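Local coordinates for protein putative regulator of transfer genes ArtA (PDB 3GXQ) that binds DNA as a ribbon-helix-helix regulator and, as a plasmid-encoded protein, controls plasmid transmission genes, at residues K28-Q31 against F35-V38; E32-F35 against S39-G42. All coordinates share one frame; numbering follows the deposited sequence.

After the N-terminal helix 2-5 and strand 12-18 the chain enters helix 20-33, whose last turns supply the first half of both contacts. The chain then turns through a short loop and enters helix 38-53. Contact 1 closes a short link around the helix end, bringing the loop 35-38 back against residues 28-31. Contact 2 closes one of equal length, shifted four residues on, from 32-35 to 39-42, so the two spans overlap and interleave, sharing Phe35. Their centres lie about 4 Å apart, and Ala30 CB packs on Ala41 CB at 3.6 Å. Together they tie helix 20-33 to the start of helix 38-53, where the DNA backbone of chain D is held.

Contact 1: K28-Q31 against F35-V38; sequences KYAQ and FDNV. With nucleotides of chain D.
Ala30 meets the returning loop in two ways. Ala30 O accepts a hydrogen bond from Asp36 N at 2.9 Å, with an N-H...O angle of 151°; the donor stands above the carbonyl plane. The methyl Ala30 CB lies 3.9 Å from Asn37 O and approaches Val38 CG2. Next along, Gln31 runs beside Asp36, both side chains pointing the same way, with amide and carboxylate planes 60° apart. The contact is made by the aliphatic part of the glutamine: Gln31 CG sits 3.4 Å from Asp36 OD1. One water joins the backbones here, donating to Gln31 O and accepting from Phe35 N. Beyond this turn lies the phosphate site of the ribbon-helix-helix fold. Val38 N donates to OP1 of DT4 of chain D at 2.9 Å, and Asn37 ND2 to OP1 of DA3 of chain D at 3.2 Å. Asn37 OD1 accepts from Gln40 N and so caps helix 38-53; a chi1 of -176°, with CG turned away from the residue's own N, goes with this. The loop is thus held by helix 20-33 and presents N-H groups to two consecutive phosphates; these bonds can hold the backbone whatever the base, and in this fold the strands probably do the base reading.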
loop_
_atom_site.group_PDB
_atom_site.type_symbol
_atom_site.label_atom_id
_atom_site.label_comp_id
_atom_site.label_asym_id
_atom_site.label_seq_id
_atom_site.Cartn_x
_atom_site.Cartn_y
_atom_site.Cartn_z
ATOM N N LYS B 28 6.788 6.240 -10.123
ATOM C CA LYS B 28 6.448 6.879 -11.382
ATOM C C LYS B 28 5.061 7.503 -11.253
ATOM O O LYS B 28 4.828 8.580 -11.777
ATOM C CB LYS B 28 6.474 5.869 -12.529
ATOM C CG LYS B 28 6.111 6.454 -13.892
ATOM C CD LYS B 28 6.396 5.458 -15.008
ATOM C CE LYS B 28 7.888 5.130 -15.098
ATOM N NZ LYS B 28 8.715 6.262 -15.627
ATOM N N TYR B 29 4.145 6.838 -10.547
ATOM C CA TYR B 29 2.787 7.367 -10.351
ATOM C C TYR B 29 2.830 8.614 -9.458
ATOM O O TYR B 29 2.092 9.571 -9.671
ATOM C CB TYR B 29 1.879 6.312 -9.696
ATOM C CG TYR B 29 0.444 6.773 -9.454
ATOM C CD1 TYR B 29 -0.549 6.571 -10.410
ATOM C CD2 TYR B 29 0.088 7.436 -8.282
ATOM C CE1 TYR B 29 -1.858 7.019 -10.205
ATOM C CE2 TYR B 29 -1.218 7.892 -8.066
ATOM C CZ TYR B 29 -2.187 7.681 -9.032
ATOM O OH TYR B 29 -3.479 8.145 -8.828
ATOM N N ALA B 30 3.694 8.588 -8.449
ATOM C CA ALA B 30 3.834 9.711 -7.532
ATOM C C ALA B 30 4.361 10.924 -8.302
ATOM O O ALA B 30 3.943 12.062 -8.080
ATOM C CB ALA B 30 4.786 9.339 -6.396
ATOM N N GLN B 31 5.280 10.670 -9.222
ATOM C CA GLN B 31 5.843 11.732 -10.037
ATOM C C GLN B 31 4.775 12.365 -10.934
ATOM O O GLN B 31 4.640 13.589 -10.982
ATOM C CB GLN B 31 6.987 11.179 -10.891
ATOM C CG GLN B 31 8.228 10.822 -10.098
ATOM C CD GLN B 31 9.242 10.072 -10.928
ATOM O OE1 GLN B 31 9.001 9.779 -12.103
ATOM N NE2 GLN B 31 10.386 9.745 -10.322
ATOM N N PHE B 35 3.349 15.014 -7.063
ATOM C CA PHE B 35 4.557 15.781 -6.793
ATOM C C PHE B 35 5.584 14.960 -6.036
ATOM O O PHE B 35 6.214 15.437 -5.094
ATOM C CB PHE B 35 4.204 17.052 -6.027
ATOM C CG PHE B 35 3.525 18.092 -6.881
ATOM C CD1 PHE B 35 2.602 18.973 -6.330
ATOM C CD2 PHE B 35 3.826 18.198 -8.237
ATOM C CE1 PHE B 35 1.984 19.943 -7.119
ATOM C CE2 PHE B 35 3.214 19.167 -9.036
ATOM C CZ PHE B 35 2.292 20.043 -8.476
ATOM N N ASP B 36 5.732 13.712 -6.475
ATOM C CA ASP B 36 6.690 12.773 -5.918
ATOM C C ASP B 36 6.442 12.354 -4.472
ATOM O O ASP B 36 7.318 11.790 -3.844
ATOM C CB ASP B 36 8.111 13.332 -6.082
ATOM C CG ASP B 36 9.126 12.253 -6.417
ATOM O OD1 ASP B 36 8.688 11.123 -6.715
ATOM O OD2 ASP B 36 10.348 12.519 -6.403
ATOM N N ASN B 37 5.250 12.628 -3.945
ATOM C CA ASN B 37 4.930 12.211 -2.573
ATOM C C ASN B 37 4.519 10.738 -2.649
ATOM O O ASN B 37 3.355 10.417 -2.884
ATOM C CB ASN B 37 3.775 13.028 -1.978
ATOM C CG ASN B 37 3.509 12.667 -0.525
ATOM O OD1 ASN B 37 3.737 11.522 -0.120
ATOM N ND2 ASN B 37 3.022 13.630 0.267
ATOM N N VAL B 38 5.497 9.856 -2.478
ATOM C CA VAL B 38 5.283 8.416 -2.562
ATOM C C VAL B 38 4.197 7.897 -1.636
ATOM O O VAL B 38 3.393 7.060 -2.039
ATOM C CB VAL B 38 6.594 7.644 -2.289
ATOM C CG1 VAL B 38 6.333 6.158 -2.259
ATOM C CG2 VAL B 38 7.610 7.988 -3.362
ATOM P P DT D 4 7.468 10.426 0.651
ATOM O OP1 DT D 4 7.598 10.925 -0.729
ATOM O OP2 DT D 4 6.480 9.373 0.967
ATOM O "O5'" DT D 4 8.885 9.880 1.090
ATOM C "C5'" DT D 4 9.388 10.188 2.370
ATOM C "C4'" DT D 4 10.816 9.733 2.491
ATOM O "O4'" DT D 4 11.072 9.667 3.909
ATOM C "C3'" DT D 4 11.043 8.315 1.974
ATOM O "O3'" DT D 4 12.395 8.186 1.501
ATOM C "C2'" DT D 4 10.706 7.456 3.180
ATOM C "C1'" DT D 4 11.156 8.322 4.343
ATOM N N1 DT D 4 10.376 8.200 5.592
ATOM C C2 DT D 4 11.045 8.457 6.767
ATOM O O2 DT D 4 12.213 8.797 6.804
ATOM N N3 DT D 4 10.296 8.305 7.904
ATOM C C4 DT D 4 8.975 7.940 7.990
ATOM O O4 DT D 4 8.448 7.844 9.096
ATOM C C5 DT D 4 8.316 7.696 6.711
ATOM C C7 DT D 4 6.870 7.309 6.697
ATOM C C6 DT D 4 9.043 7.836 5.592
ATOM P P DA D 3 2.360 12.112 4.175
ATOM O OP1 DA D 3 1.722 12.445 2.883
ATOM O OP2 DA D 3 2.014 10.859 4.866
ATOM O "O5'" DA D 3 3.942 12.118 4.030
ATOM C "C5'" DA D 3 4.617 13.310 3.666
ATOM C "C4'" DA D 3 6.042 13.015 3.267
ATOM O "O4'" DA D 3 6.877 12.966 4.453
ATOM C "C3'" DA D 3 6.189 11.639 2.612
ATOM O "O3'" DA D 3 7.241 11.671 1.642
ATOM C "C2'" DA D 3 6.487 10.733 3.799
ATOM C "C1'" DA D 3 7.343 11.642 4.668
ATOM N N9 DA D 3 7.379 11.384 6.109
ATOM C C8 DA D 3 6.409 10.833 6.903
ATOM N N7 DA D 3 6.761 10.713 8.163
ATOM C C5 DA D 3 8.049 11.223 8.203
ATOM C C6 DA D 3 8.982 11.384 9.258
ATOM N N6 DA D 3 8.748 11.022 10.526
ATOM N N1 DA D 3 10.179 11.933 8.956
ATOM C C2 DA D 3 10.417 12.291 7.688
ATOM N N3 DA D 3 9.627 12.194 6.618
ATOM C C4 DA D 3 8.443 11.644 6.946
HETATM O O HOH W 1 2.717 15.441 -10.194
#

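Contact 2: E32-F35 against S39-G42. With nucleotides of chain D.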
loop_
_atom_site.group_PDB
_atom_site.type_symbol
_atom_site.label_atom_id
_atom_site.label_comp_id
_atom_site.label_asym_id
_atom_site.label_seq_id
_atom_site.Cartn_x
_atom_site.Cartn_y
_atom_site.Cartn_z
ATOM N N GLU B 32 3.998 11.530 -11.616
ATOM C CA GLU B 32 2.953 11.993 -12.523
ATOM C C GLU B 32 1.750 12.627 -11.822
ATOM O O GLU B 32 1.134 13.561 -12.355
ATOM C CB GLU B 32 2.466 10.819 -13.378
ATOM C CG GLU B 32 3.564 10.151 -14.204
ATOM C CD GLU B 32 3.178 8.757 -14.676
ATOM O OE1 GLU B 32 4.024 8.081 -15.300
ATOM O OE2 GLU B 32 2.029 8.334 -14.420
ATOM N N LYS B 33 1.431 12.139 -10.625
ATOM C CA LYS B 33 0.265 12.629 -9.904
ATOM C C LYS B 33 0.433 13.346 -8.573
ATOM O O LYS B 33 -0.332 14.255 -8.284
ATOM C CB LYS B 33 -0.721 11.471 -9.675
ATOM C CG LYS B 33 -1.450 10.980 -10.913
ATOM C CD LYS B 33 -2.398 12.036 -11.458
ATOM C CE LYS B 33 -3.125 11.535 -12.691
ATOM N NZ LYS B 33 -2.160 11.208 -13.775
ATOM N N ASP B 34 1.406 12.965 -7.756
ATOM C CA ASP B 34 1.493 13.586 -6.442
ATOM C C ASP B 34 2.729 14.367 -6.085
ATOM O O ASP B 34 3.107 14.399 -4.916
ATOM C CB ASP B 34 1.291 12.523 -5.382
ATOM C CG ASP B 34 0.223 11.525 -5.761
ATOM O OD1 ASP B 34 -0.973 11.875 -5.756
ATOM O OD2 ASP B 34 0.583 10.378 -6.079
ATOM N N PHE B 35 3.349 15.014 -7.063
ATOM C CA PHE B 35 4.557 15.781 -6.793
ATOM C C PHE B 35 5.584 14.960 -6.036
ATOM O O PHE B 35 6.214 15.437 -5.094
ATOM C CB PHE B 35 4.204 17.052 -6.027
ATOM C CG PHE B 35 3.525 18.092 -6.881
ATOM C CD1 PHE B 35 2.602 18.973 -6.330
ATOM C CD2 PHE B 35 3.826 18.198 -8.237
ATOM C CE1 PHE B 35 1.984 19.943 -7.119
ATOM C CE2 PHE B 35 3.214 19.167 -9.036
ATOM C CZ PHE B 35 2.292 20.043 -8.476
ATOM N N SER B 39 4.178 8.385 -0.397
ATOM C CA SER B 39 3.164 7.979 0.579
ATOM C C SER B 39 1.751 8.272 0.057
ATOM O O SER B 39 0.846 7.440 0.189
ATOM C CB SER B 39 3.363 8.726 1.909
ATOM O OG SER B 39 4.591 8.376 2.536
ATOM N N GLN B 40 1.557 9.456 -0.525
ATOM C CA GLN B 40 0.245 9.835 -1.042
ATOM C C GLN B 40 -0.148 8.985 -2.252
ATOM O O GLN B 40 -1.313 8.654 -2.427
ATOM C CB GLN B 40 0.234 11.320 -1.406
ATOM C CG GLN B 40 -1.026 11.811 -2.114
ATOM C CD GLN B 40 -1.109 13.332 -2.177
ATOM O OE1 GLN B 40 -1.881 13.889 -2.964
ATOM N NE2 GLN B 40 -0.325 14.011 -1.336
ATOM N N ALA B 41 0.827 8.636 -3.083
ATOM C CA ALA B 41 0.572 7.807 -4.249
ATOM C C ALA B 41 0.177 6.411 -3.754
ATOM O O ALA B 41 -0.761 5.811 -4.267
ATOM C CB ALA B 41 1.826 7.740 -5.130
ATOM N N GLY B 42 0.888 5.921 -2.739
ATOM C CA GLY B 42 0.587 4.622 -2.169
ATOM C C GLY B 42 -0.828 4.532 -1.605
ATOM O O GLY B 42 -1.471 3.497 -1.714
ATOM P P DT D 4 7.468 10.426 0.651
ATOM O OP1 DT D 4 7.598 10.925 -0.729
ATOM O OP2 DT D 4 6.480 9.373 0.967
ATOM O "O5'" DT D 4 8.885 9.880 1.090
ATOM C "C5'" DT D 4 9.388 10.188 2.370
ATOM C "C4'" DT D 4 10.816 9.733 2.491
ATOM O "O4'" DT D 4 11.072 9.667 3.909
ATOM C "C3'" DT D 4 11.043 8.315 1.974
ATOM O "O3'" DT D 4 12.395 8.186 1.501
ATOM C "C2'" DT D 4 10.706 7.456 3.180
ATOM C "C1'" DT D 4 11.156 8.322 4.343
ATOM N N1 DT D 4 10.376 8.200 5.592
ATOM C C2 DT D 4 11.045 8.457 6.767
ATOM O O2 DT D 4 12.213 8.797 6.804
ATOM N N3 DT D 4 10.296 8.305 7.904
ATOM C C4 DT D 4 8.975 7.940 7.990
ATOM O O4 DT D 4 8.448 7.844 9.096
ATOM C C5 DT D 4 8.316 7.696 6.711
ATOM C C7 DT D 4 6.870 7.309 6.697
ATOM C C6 DT D 4 9.043 7.836 5.592
ATOM P P DA D 3 2.360 12.112 4.175
ATOM O OP1 DA D 3 1.722 12.445 2.883
ATOM O OP2 DA D 3 2.014 10.859 4.866
ATOM O "O5'" DA D 3 3.942 12.118 4.030
ATOM C "C5'" DA D 3 4.617 13.310 3.666
ATOM C "C4'" DA D 3 6.042 13.015 3.267
ATOM O "O4'" DA D 3 6.877 12.966 4.453
ATOM C "C3'" DA D 3 6.189 11.639 2.612
ATOM O "O3'" DA D 3 7.241 11.671 1.642
ATOM C "C2'" DA D 3 6.487 10.733 3.799
ATOM C "C1'" DA D 3 7.343 11.642 4.668
ATOM N N9 DA D 3 7.379 11.384 6.109
ATOM C C8 DA D 3 6.409 10.833 6.903
ATOM N N7 DA D 3 6.761 10.713 8.163
ATOM C C5 DA D 3 8.049 11.223 8.203
ATOM C C6 DA D 3 8.982 11.384 9.258
ATOM N N6 DA D 3 8.748 11.022 10.526
ATOM N N1 DA D 3 10.179 11.933 8.956
ATOM C C2 DA D 3 10.417 12.291 7.688
ATOM N N3 DA D 3 9.627 12.194 6.618
ATOM C C4 DA D 3 8.443 11.644 6.946
#
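OP2 of DT4 of chain D is gripped twice by Ser39: the hydroxyl OG donates to it at 2.7 Å and the backbone N at 2.9 Å, the latter with an N-H...O angle of 146°. This is the backbone-phosphate contact at the N terminus of the second helix of the ribbon-helix-helix fold, where the helix dipole would probably add to the attraction. Torsion chi1 of -65° keeps OG beside its own backbone N, which lets one residue offer both donors to a single oxygen. Behind this site, Asp34, just past the end of helix 20-33, faces helix 38-53 with its side chain. Its carboxylate crosses the extended Gln40 side chain at a slant, the two planes 44° apart. Gln40 CG approaches Asp34 OD1 to 3.6 Å, and Gln40 OE1 is equally far from that oxygen, two acceptors side by side without a hydrogen bond. Glu44 brings a second carboxylate near OD1, which may raise the pKa of Asp34. The other branch, OD2, turns to the helix backbone, where Ala41 N is near but poorly aligned for bonding. Tyr29 also packs on both Asp34 and Ala41; across the contact itself, Asp34 OD2 meets the methyl Ala41 CB at 3.1 Å.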